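Local coordinates for putative hydrogenase expression/formation protein hupG (PDB 2QSI) that probably takes part in hydrogenase expression or maturation, as a thioredoxin-like member of the HupG/HyaE family, at the interface of chains A and B. Residues are numbered along the deposited sequence; one frame, centred on the assembly and turned at random. Chains: chain A/B, Putative hydrogenase expression/formation protein hupG.

Contact 1: the interface of chains A and B. Residues chain A 111, 114, 118; chain B 56, 60, 64, 68, 93.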
loop_
_atom_site.group_PDB
_atom_site.type_symbol
_atom_site.label_atom_id
_atom_site.label_comp_id
_atom_site.label_asym_id
_atom_site.label_seq_id
_atom_site.Cartn_x
_atom_site.Cartn_y
_atom_site.Cartn_z
ATOM N N TRP A 111 17.129 -5.211 21.981
ATOM C CA TRP A 111 16.164 -4.091 22.025
ATOM C C TRP A 111 16.688 -2.859 21.282
ATOM O O TRP A 111 15.961 -2.233 20.491
ATOM C CB TRP A 111 15.962 -3.724 23.496
ATOM C CG TRP A 111 15.150 -2.512 23.770
ATOM C CD1 TRP A 111 15.563 -1.389 24.414
ATOM C CD2 TRP A 111 13.757 -2.334 23.497
ATOM N NE1 TRP A 111 14.523 -0.513 24.549
ATOM C CE2 TRP A 111 13.404 -1.051 23.966
ATOM C CE3 TRP A 111 12.774 -3.116 22.858
ATOM C CZ2 TRP A 111 12.103 -0.543 23.847
ATOM C CZ3 TRP A 111 11.484 -2.597 22.733
ATOM C CH2 TRP A 111 11.163 -1.330 23.224
ATOM N N TYR A 114 16.528 -3.313 17.525
ATOM C CA TYR A 114 15.146 -3.138 17.007
ATOM C C TYR A 114 14.808 -1.661 16.887
ATOM O O TYR A 114 14.318 -1.197 15.855
ATOM C CB TYR A 114 14.107 -3.838 17.883
ATOM C CG TYR A 114 14.066 -5.327 17.664
ATOM C CD1 TYR A 114 13.666 -5.860 16.420
ATOM C CD2 TYR A 114 14.464 -6.204 18.654
ATOM C CE1 TYR A 114 13.653 -7.235 16.199
ATOM C CE2 TYR A 114 14.478 -7.569 18.438
ATOM C CZ TYR A 114 14.075 -8.087 17.207
ATOM O OH TYR A 114 14.069 -9.445 17.003
ATOM N N ILE A 118 14.003 0.165 13.322
ATOM C CA ILE A 118 12.687 0.769 13.111
ATOM C C ILE A 118 12.798 2.271 12.932
ATOM O O ILE A 118 12.177 2.848 12.014
ATOM C CB ILE A 118 11.712 0.425 14.236
ATOM C CG1 ILE A 118 11.466 -1.087 14.197
ATOM C CG2 ILE A 118 10.382 1.262 14.085
ATOM C CD1 ILE A 118 10.672 -1.661 15.327
ATOM N N VAL B 56 8.942 -8.782 22.955
ATOM C CA VAL B 56 9.447 -7.424 22.652
ATOM C C VAL B 56 8.480 -6.600 21.764
ATOM O O VAL B 56 8.415 -5.381 21.869
ATOM C CB VAL B 56 10.851 -7.422 21.965
ATOM C CG1 VAL B 56 11.824 -8.268 22.719
ATOM C CG2 VAL B 56 10.773 -7.868 20.544
ATOM N N LEU B 60 7.906 -2.476 21.246
ATOM C CA LEU B 60 8.441 -1.767 20.075
ATOM C C LEU B 60 7.398 -0.841 19.492
ATOM O O LEU B 60 7.657 0.298 19.138
ATOM C CB LEU B 60 8.939 -2.789 19.015
ATOM C CG LEU B 60 10.357 -3.387 19.101
ATOM C CD1 LEU B 60 10.694 -4.036 20.384
ATOM C CD2 LEU B 60 10.509 -4.434 17.981
ATOM N N PHE B 64 7.205 4.057 19.524
ATOM C CA PHE B 64 7.024 5.015 18.452
ATOM C C PHE B 64 5.557 5.522 18.410
ATOM O O PHE B 64 4.789 5.110 17.538
ATOM C CB PHE B 64 7.427 4.351 17.121
ATOM C CG PHE B 64 8.887 3.982 17.063
ATOM C CD1 PHE B 64 9.861 4.898 16.646
ATOM C CD2 PHE B 64 9.285 2.739 17.487
ATOM C CE1 PHE B 64 11.212 4.535 16.636
ATOM C CE2 PHE B 64 10.617 2.379 17.488
ATOM C CZ PHE B 64 11.590 3.287 17.043
ATOM N N LEU B 68 3.070 3.125 14.344
ATOM C CA LEU B 68 3.040 1.712 14.014
ATOM C C LEU B 68 1.782 1.004 14.496
ATOM O O LEU B 68 1.211 1.360 15.544
ATOM C CB LEU B 68 4.224 0.975 14.680
ATOM C CG LEU B 68 5.620 1.547 14.491
ATOM C CD1 LEU B 68 6.550 0.777 15.404
ATOM C CD2 LEU B 68 6.107 1.456 13.010
ATOM N N LEU B 93 10.302 -9.631 11.762
ATOM C CA LEU B 93 9.327 -8.543 11.631
ATOM C C LEU B 93 9.445 -7.948 10.249
ATOM O O LEU B 93 10.520 -7.457 9.862
ATOM C CB LEU B 93 9.594 -7.422 12.617
ATOM C CG LEU B 93 9.643 -7.813 14.079
ATOM C CD1 LEU B 93 9.981 -6.604 14.975
ATOM C CD2 LEU B 93 8.295 -8.435 14.491
#

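Contact 2: the interface of chains A and B. Residues chain A 97, 102, 122, 125; chain B 35, 67, 97, 128.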
loop_
_atom_site.group_PDB
_atom_site.type_symbol
_atom_site.label_atom_id
_atom_site.label_comp_id
_atom_site.label_asym_id
_atom_site.label_seq_id
_atom_site.Cartn_x
_atom_site.Cartn_y
_atom_site.Cartn_z
ATOM N N GLN A 97 -0.630 4.609 -3.992
ATOM C CA GLN A 97 0.718 4.172 -3.752
ATOM C C GLN A 97 0.687 2.699 -3.329
ATOM O O GLN A 97 0.014 2.348 -2.358
ATOM C CB GLN A 97 1.320 5.024 -2.648
ATOM C CG GLN A 97 2.736 4.783 -2.407
ATOM C CD GLN A 97 3.273 5.727 -1.389
ATOM O OE1 GLN A 97 2.964 5.619 -0.217
ATOM N NE2 GLN A 97 4.107 6.644 -1.825
ATOM N N LEU A 102 9.481 -1.920 3.833
ATOM C CA LEU A 102 10.562 -1.012 4.168
ATOM C C LEU A 102 11.805 -1.779 4.639
ATOM O O LEU A 102 12.931 -1.316 4.503
ATOM C CB LEU A 102 10.115 -0.033 5.256
ATOM C CG LEU A 102 8.905 0.828 4.885
ATOM C CD1 LEU A 102 8.501 1.631 6.130
ATOM C CD2 LEU A 102 9.132 1.729 3.629
ATOM N N LEU A 122 11.545 4.534 9.695
ATOM C CA LEU A 122 10.631 5.663 9.864
ATOM C C LEU A 122 11.275 6.972 9.370
ATOM O O LEU A 122 10.583 7.807 8.757
ATOM C CB LEU A 122 10.150 5.773 11.326
ATOM C CG LEU A 122 9.206 4.653 11.821
ATOM C CD1 LEU A 122 8.831 4.820 13.293
ATOM C CD2 LEU A 122 7.939 4.413 10.965
ATOM N N VAL A 125 10.992 7.044 5.599
ATOM C CA VAL A 125 9.618 7.449 5.285
ATOM C C VAL A 125 9.477 8.975 5.382
ATOM O O VAL A 125 8.950 9.606 4.469
ATOM C CB VAL A 125 8.578 6.714 6.185
ATOM C CG1 VAL A 125 7.212 7.356 6.127
ATOM C CG2 VAL A 125 8.467 5.265 5.759
ATOM N N ILE B 35 2.455 2.599 9.838
ATOM C CA ILE B 35 3.350 1.614 9.265
ATOM C C ILE B 35 3.020 0.328 10.000
ATOM O O ILE B 35 2.849 0.329 11.220
ATOM C CB ILE B 35 4.825 2.037 9.417
ATOM C CG1 ILE B 35 5.114 3.347 8.625
ATOM C CG2 ILE B 35 5.812 0.906 8.987
ATOM C CD1 ILE B 35 4.863 3.221 7.150
ATOM N N ARG B 67 2.881 5.794 15.240
ATOM C CA ARG B 67 3.552 5.453 13.972
ATOM C C ARG B 67 3.305 4.076 13.439
ATOM O O ARG B 67 3.341 3.874 12.223
ATOM C CB ARG B 67 5.076 5.603 14.087
ATOM C CG ARG B 67 5.570 7.001 14.472
ATOM C CD ARG B 67 5.091 8.059 13.514
ATOM N NE ARG B 67 5.331 7.807 12.093
ATOM C CZ ARG B 67 6.384 8.251 11.404
ATOM N NH1 ARG B 67 7.357 8.925 11.998
ATOM N NH2 ARG B 67 6.471 8.000 10.120
ATOM N N GLN B 97 5.021 -0.302 4.560
ATOM C CA GLN B 97 4.200 0.893 4.238
ATOM C C GLN B 97 2.986 0.371 3.475
ATOM O O GLN B 97 3.123 -0.113 2.353
ATOM C CB GLN B 97 4.960 1.878 3.350
ATOM C CG GLN B 97 4.308 3.273 3.223
ATOM C CD GLN B 97 5.311 4.312 2.724
ATOM O OE1 GLN B 97 6.169 4.007 1.887
ATOM N NE2 GLN B 97 5.248 5.524 3.276
ATOM N N PRO B 128 7.555 14.514 2.582
ATOM C CA PRO B 128 6.328 14.679 3.384
ATOM C C PRO B 128 6.367 15.888 4.316
ATOM O O PRO B 128 7.447 16.367 4.657
ATOM C CB PRO B 128 6.230 13.371 4.194
ATOM C CG PRO B 128 7.524 12.670 4.023
ATOM C CD PRO B 128 8.202 13.206 2.802
#

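Contact 3: the interface of chains A and B. Residues chain A 99, 101; chain B 84-85, 96-99.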
loop_
_atom_site.group_PDB
_atom_site.type_symbol
_atom_site.label_atom_id
_atom_site.label_comp_id
_atom_site.label_asym_id
_atom_site.label_seq_id
_atom_site.Cartn_x
_atom_site.Cartn_y
_atom_site.Cartn_z
ATOM N N GLU A 99 1.786 -0.928 -1.764
ATOM C CA GLU A 99 2.445 -1.299 -0.507
ATOM C C GLU A 99 3.940 -1.503 -0.775
ATOM O O GLU A 99 4.332 -1.859 -1.899
ATOM C CB GLU A 99 1.808 -2.523 0.110
ATOM C CG GLU A 99 2.001 -3.809 -0.650
ATOM C CD GLU A 99 1.222 -4.963 -0.039
ATOM O OE1 GLU A 99 0.401 -4.730 0.917
ATOM O OE2 GLU A 99 1.463 -6.103 -0.494
ATOM N N THR A 101 7.575 -3.037 1.312
ATOM C CA THR A 101 8.270 -3.564 2.493
ATOM C C THR A 101 9.482 -2.650 2.716
ATOM O O THR A 101 10.391 -2.587 1.867
ATOM C CB THR A 101 8.660 -5.063 2.284
ATOM O OG1 THR A 101 7.454 -5.832 2.115
ATOM C CG2 THR A 101 9.414 -5.554 3.485
ATOM N N ARG B 84 4.313 -12.512 -0.278
ATOM C CA ARG B 84 3.736 -11.213 -0.569
ATOM C C ARG B 84 4.669 -10.086 -0.155
ATOM O O ARG B 84 4.957 -9.165 -0.931
ATOM C CB ARG B 84 2.401 -11.090 0.137
ATOM C CG ARG B 84 1.792 -9.662 -0.016
ATOM C CD ARG B 84 0.394 -9.629 0.400
ATOM N NE ARG B 84 -0.069 -8.259 0.542
ATOM C CZ ARG B 84 -1.252 -7.944 1.051
ATOM N NH1 ARG B 84 -2.135 -8.892 1.370
ATOM N NH2 ARG B 84 -1.585 -6.678 1.178
ATOM N N PHE B 85 5.191 -10.193 1.063
ATOM C CA PHE B 85 6.020 -9.110 1.635
ATOM C C PHE B 85 7.533 -9.257 1.484
ATOM O O PHE B 85 8.286 -8.376 1.880
ATOM C CB PHE B 85 5.571 -8.890 3.090
ATOM C CG PHE B 85 4.153 -8.386 3.192
ATOM C CD1 PHE B 85 3.824 -7.143 2.671
ATOM C CD2 PHE B 85 3.137 -9.172 3.715
ATOM C CE1 PHE B 85 2.521 -6.670 2.741
ATOM C CE2 PHE B 85 1.839 -8.687 3.772
ATOM C CZ PHE B 85 1.542 -7.451 3.276
ATOM N N VAL B 96 6.182 -2.633 6.903
ATOM C CA VAL B 96 5.475 -2.457 5.629
ATOM C C VAL B 96 4.737 -1.104 5.587
ATOM O O VAL B 96 3.995 -0.772 6.524
ATOM C CB VAL B 96 4.456 -3.604 5.405
ATOM C CG1 VAL B 96 3.619 -3.405 4.102
ATOM C CG2 VAL B 96 5.155 -4.962 5.373
ATOM N N GLN B 97 5.021 -0.302 4.560
ATOM C CA GLN B 97 4.200 0.893 4.238
ATOM C C GLN B 97 2.986 0.371 3.475
ATOM O O GLN B 97 3.123 -0.113 2.353
ATOM C CB GLN B 97 4.960 1.878 3.350
ATOM C CG GLN B 97 4.308 3.273 3.223
ATOM C CD GLN B 97 5.311 4.312 2.724
ATOM O OE1 GLN B 97 6.169 4.007 1.887
ATOM N NE2 GLN B 97 5.248 5.524 3.276
ATOM N N PRO B 98 1.801 0.401 4.097
ATOM C CA PRO B 98 0.647 -0.150 3.398
ATOM C C PRO B 98 0.189 0.656 2.169
ATOM O O PRO B 98 0.478 1.861 2.023
ATOM C CB PRO B 98 -0.450 -0.191 4.464
ATOM C CG PRO B 98 0.023 0.639 5.592
ATOM C CD PRO B 98 1.486 0.903 5.439
ATOM N N GLU B 99 -0.550 -0.035 1.316
ATOM C CA GLU B 99 -1.150 0.585 0.149
ATOM C C GLU B 99 -2.062 1.700 0.618
ATOM O O GLU B 99 -2.799 1.545 1.626
ATOM C CB GLU B 99 -1.973 -0.455 -0.588
ATOM C CG GLU B 99 -2.599 -0.014 -1.844
ATOM C CD GLU B 99 -3.319 -1.144 -2.538
ATOM O OE1 GLU B 99 -2.645 -1.906 -3.267
ATOM O OE2 GLU B 99 -4.551 -1.270 -2.353
HETATM O O HOH W 1 -0.105 -2.691 -2.985
HETATM O O HOH W 2 -1.148 -2.764 1.964
HETATM O O HOH W 3 3.759 -6.592 -1.506
#

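Contact 4: the interface of chains A and B. Residues chain A 95-97; chain B 99-102.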
loop_
_atom_site.group_PDB
_atom_site.type_symbol
_atom_site.label_atom_id
_atom_site.label_comp_id
_atom_site.label_asym_id
_atom_site.label_seq_id
_atom_site.Cartn_x
_atom_site.Cartn_y
_atom_site.Cartn_z
ATOM N N VAL A 95 -5.271 8.101 -7.367
ATOM C CA VAL A 95 -3.815 7.958 -7.363
ATOM C C VAL A 95 -3.438 7.129 -6.135
ATOM O O VAL A 95 -3.699 7.539 -4.983
ATOM C CB VAL A 95 -3.125 9.309 -7.370
ATOM C CG1 VAL A 95 -1.605 9.132 -7.484
ATOM C CG2 VAL A 95 -3.671 10.173 -8.523
ATOM N N VAL A 96 -2.827 5.977 -6.375
ATOM C CA VAL A 96 -2.642 4.963 -5.329
ATOM C C VAL A 96 -1.165 4.575 -5.203
ATOM O O VAL A 96 -0.551 4.187 -6.193
ATOM C CB VAL A 96 -3.422 3.687 -5.652
ATOM C CG1 VAL A 96 -3.162 2.637 -4.584
ATOM C CG2 VAL A 96 -4.944 3.946 -5.775
ATOM N N GLN A 97 -0.630 4.609 -3.992
ATOM C CA GLN A 97 0.718 4.172 -3.752
ATOM C C GLN A 97 0.687 2.699 -3.329
ATOM O O GLN A 97 0.014 2.348 -2.358
ATOM C CB GLN A 97 1.320 5.024 -2.648
ATOM C CG GLN A 97 2.736 4.783 -2.407
ATOM C CD GLN A 97 3.273 5.727 -1.389
ATOM O OE1 GLN A 97 2.964 5.619 -0.217
ATOM N NE2 GLN A 97 4.107 6.644 -1.825
ATOM N N GLU B 99 -0.550 -0.035 1.316
ATOM C CA GLU B 99 -1.150 0.585 0.149
ATOM C C GLU B 99 -2.062 1.700 0.618
ATOM O O GLU B 99 -2.799 1.545 1.626
ATOM C CB GLU B 99 -1.973 -0.455 -0.588
ATOM C CG GLU B 99 -2.599 -0.014 -1.844
ATOM C CD GLU B 99 -3.319 -1.144 -2.538
ATOM O OE1 GLU B 99 -2.645 -1.906 -3.267
ATOM O OE2 GLU B 99 -4.551 -1.270 -2.353
ATOM N N ARG B 100 -1.996 2.834 -0.052
ATOM C CA ARG B 100 -2.910 3.920 0.269
ATOM C C ARG B 100 -3.227 4.831 -0.881
ATOM O O ARG B 100 -2.430 4.987 -1.817
ATOM C CB ARG B 100 -2.310 4.725 1.399
ATOM C CG ARG B 100 -1.059 5.415 1.037
ATOM C CD ARG B 100 -0.584 6.247 2.207
ATOM N NE ARG B 100 0.832 6.534 2.086
ATOM C CZ ARG B 100 1.384 7.730 2.077
ATOM N NH1 ARG B 100 0.652 8.829 2.162
ATOM N NH2 ARG B 100 2.699 7.819 1.958
ATOM N N THR B 101 -4.381 5.472 -0.794
ATOM C CA THR B 101 -4.786 6.439 -1.830
ATOM C C THR B 101 -4.179 7.782 -1.510
ATOM O O THR B 101 -4.376 8.305 -0.420
ATOM C CB THR B 101 -6.330 6.559 -1.938
ATOM O OG1 THR B 101 -6.853 5.251 -2.256
ATOM C CG2 THR B 101 -6.748 7.560 -3.035
ATOM N N LEU B 102 -3.385 8.302 -2.429
ATOM C CA LEU B 102 -2.752 9.639 -2.278
ATOM C C LEU B 102 -3.700 10.778 -2.573
ATOM O O LEU B 102 -3.531 11.887 -2.062
ATOM C CB LEU B 102 -1.536 9.770 -3.205
ATOM C CG LEU B 102 -0.427 8.736 -3.025
ATOM C CD1 LEU B 102 0.724 9.052 -3.981
ATOM C CD2 LEU B 102 0.059 8.661 -1.583
#

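Contact 1: the interface of chains A and B
The C-terminal helix 111-126 of chain A, in this HupG/HyaE protein of thioredoxin-like fold, lies on the apolar flank of chain B, where A:Ile118 packs on B:Phe64 and A:Trp111 and A:Tyr114 bracket B:Leu60. The gamma-methyl A:Ile118 CG2 sits over one face of the B:Phe64 ring, 3.8 Å from its centroid and shifted toward the rim, in a CH-pi contact. A:Ile118 CG2 is 3.6 Å from B:Phe64 CE2. With A:Ile118 CG1 anti to the carbonyl carbon (chi1 -65°), the other branch runs away from the ring and brings its end methyl CD1 to 3.8 Å from B:Leu60 CD2. B:Leu68 adds a looser touch, its CD1 lying 4.1 Å from A:Ile118 CG2. One turn back on the helix, A:Tyr114 offers its CB and inner ring carbons to the same B:Leu60 methyl, A:Tyr114 CB standing 3.6 Å from B:Leu60 CD2. Further out on that ring, A:Tyr114 CE1 meets B:Leu93 CD1 at 3.9 Å, the two side chains crossing at about a right angle. The other B:Leu60 methyl, CD1, points to the six-membered ring of A:Trp111, but it is modelled too close there for the fit to be judged. An alanine at B:Leu60 would probably open a gap beside A:Tyr114 CB and A:Ile118 CD1, which would lose the methyl between them.

Contact 2: the interface of chains A and B
B:Arg67 NH2, an outer nitrogen of the guanidinium group, is flanked by two methyls of chain A: A:Leu122 CD2 at 4.0 Å and A:Val125 CG1 at 4.1 Å. These are packing contacts rather than bonds. A:Leu122 CD2 stands above one face of the guanidinium, toward its rim, and the two side chains slide past each other in opposite directions. The arginine is folded back at chi2 (-57°) and chi3, which keeps its flat end beside the leucine that its own stem also touches: B:Arg67 CB lies 3.9 Å from A:Leu122 CD1. The same methyl that faces the guanidinium, A:Leu122 CD2, lies 3.8 Å from B:Ile35 CG1, these side chains again running past each other in opposite senses. B:Ile35 also reaches tip to tip toward A:Leu102, whose CD1 is 4.0 Å from B:Ile35 CG2. Beyond this, the amide of B:Gln97 comes up to A:Val125 from the opposite direction, and B:Gln97 NE2 rests 3.9 Å from A:Val125 CG1 with CG2 little farther off. The B:Gln97 amide carbon CD also lies 4.0 Å from A:Gln97 OE1, the two glutamines crossing at about a right angle with their amide planes 39° apart. B:Pro128 approaches the A:Val125 carbonyl but is poorly ordered. Here the last turns of helix 111-126 of chain A, with strand 100-106, cover the ends of strands 35-40 and 92-97 of chain B.

Contact 3: the interface of chains A and B
A:Glu99 reaches into chain B and is met along most of its length. A:Glu99 CB lies 3.5 Å from the carbonyl B:Gln97 O and beside B:Glu99 N. CG sits between backbone N and carbonyl carbon (chi1 68°), and the extended chain carries the carboxylate to B:Arg84 and B:Phe85. A:Glu99 CD is 3.5 Å from B:Phe85 CE1; the two side chains cross at about a right angle, with carboxylate and ring planes 47° apart. At the tip, B:Arg84 grips both oxygens side-on. B:Arg84 NE donates to A:Glu99 OE2 at 2.8 Å, almost straight and on the syn lone pair, while B:Arg84 NH2 donates to A:Glu99 OE1 at 2.8 Å, also from the syn side but 23° out of the carboxylate plane. The flat groups are nearly coplanar, and this salt bridge fixes the carboxylate's rotation. Water 1 links A:Glu99 N with B:Glu99 OE1, water 2 A:Glu99 OE1 with B:Glu99 N, and water 3 A:Glu99 OE2 with B:Arg84 O. B:Arg84 CG lies over the centre of the B:Phe85 ring. The hydroxyl A:Thr101 OG1 donates to B:Phe85 O at 2.7 Å. The site lies where the extended segment after strand 92-97 of chain A crosses into strand 100-106, which pairs with strand 92-97 of chain B (A:Thr101 with B:Val96) beside the end of helix 78-85.

Contact 4: the interface of chains A and B
Strand 92-97 of chain A and strand 100-106 of chain B pair antiparallel, so that in this HupG/HyaE protein strand 100-106 of chain B completes the thioredoxin-like sheet of chain A, with A:Gln97 bridged to B:Arg100 and A:Val96 to B:Thr101. Backbone hydrogen bonds carry the pairing. A:Gln97 and B:Arg100 exchange two: A:Gln97 N donates to B:Arg100 O at 2.8 Å, and B:Arg100 N donates to A:Gln97 O at 3.1 Å. Farther along, B:Leu102 N donates to A:Val95 O at 2.7 Å. Polar side chains meet less strictly. B:Arg100 CG sits between its backbone N and carbonyl carbon (chi1 65°), and the chain, extended to NE, runs beside A:Gln97 and points the same way, their amide and guanidinium planes steeply turned at 76°. The amide oxygen A:Gln97 OE1 is 3.1 Å from B:Arg100 NH2, but the N-H points elsewhere, so this is not a hydrogen bond, though the positive guanidinium may still attract the amide oxygen. Apolar contacts flank the strands: A:Gln97 CB lies 4.0 Å from B:Leu102 CD2, and A:Val96 CG1 is 3.9 Å from the B:Glu99 stem at CG. Within chain B the same leucine methyl stands 3.8 Å above one face of the B:Arg100 guanidinium, offset toward its rim, and probably helps keep it beside the amide. With an alanine at B:Arg100, A:Gln97 OE1 would probably lose its positively charged neighbour and B:Leu102 the flat group over its CD2.

The four contacts belong to a two-fold interface in which each chain lends strand 100-106 and helix 111-126 to the other, an arrangement resembling a domain swap. Contact 1 and contact 2 lie along the lent helix, about 14 Å apart, measured like the other separations here between the centres of their C-alpha atoms. Contact 2 and contact 3 are about 9 Å apart and share B:Gln97; contact 4 is about 12 Å from each, sharing A:Gln97 with contact 2 and B:Glu99 with contact 3. Contact 1 and contact 4 are farthest apart, about 25 Å. Such extensive interlocking suggests a stable dimer, though the structure alone does not show that it forms in the cell.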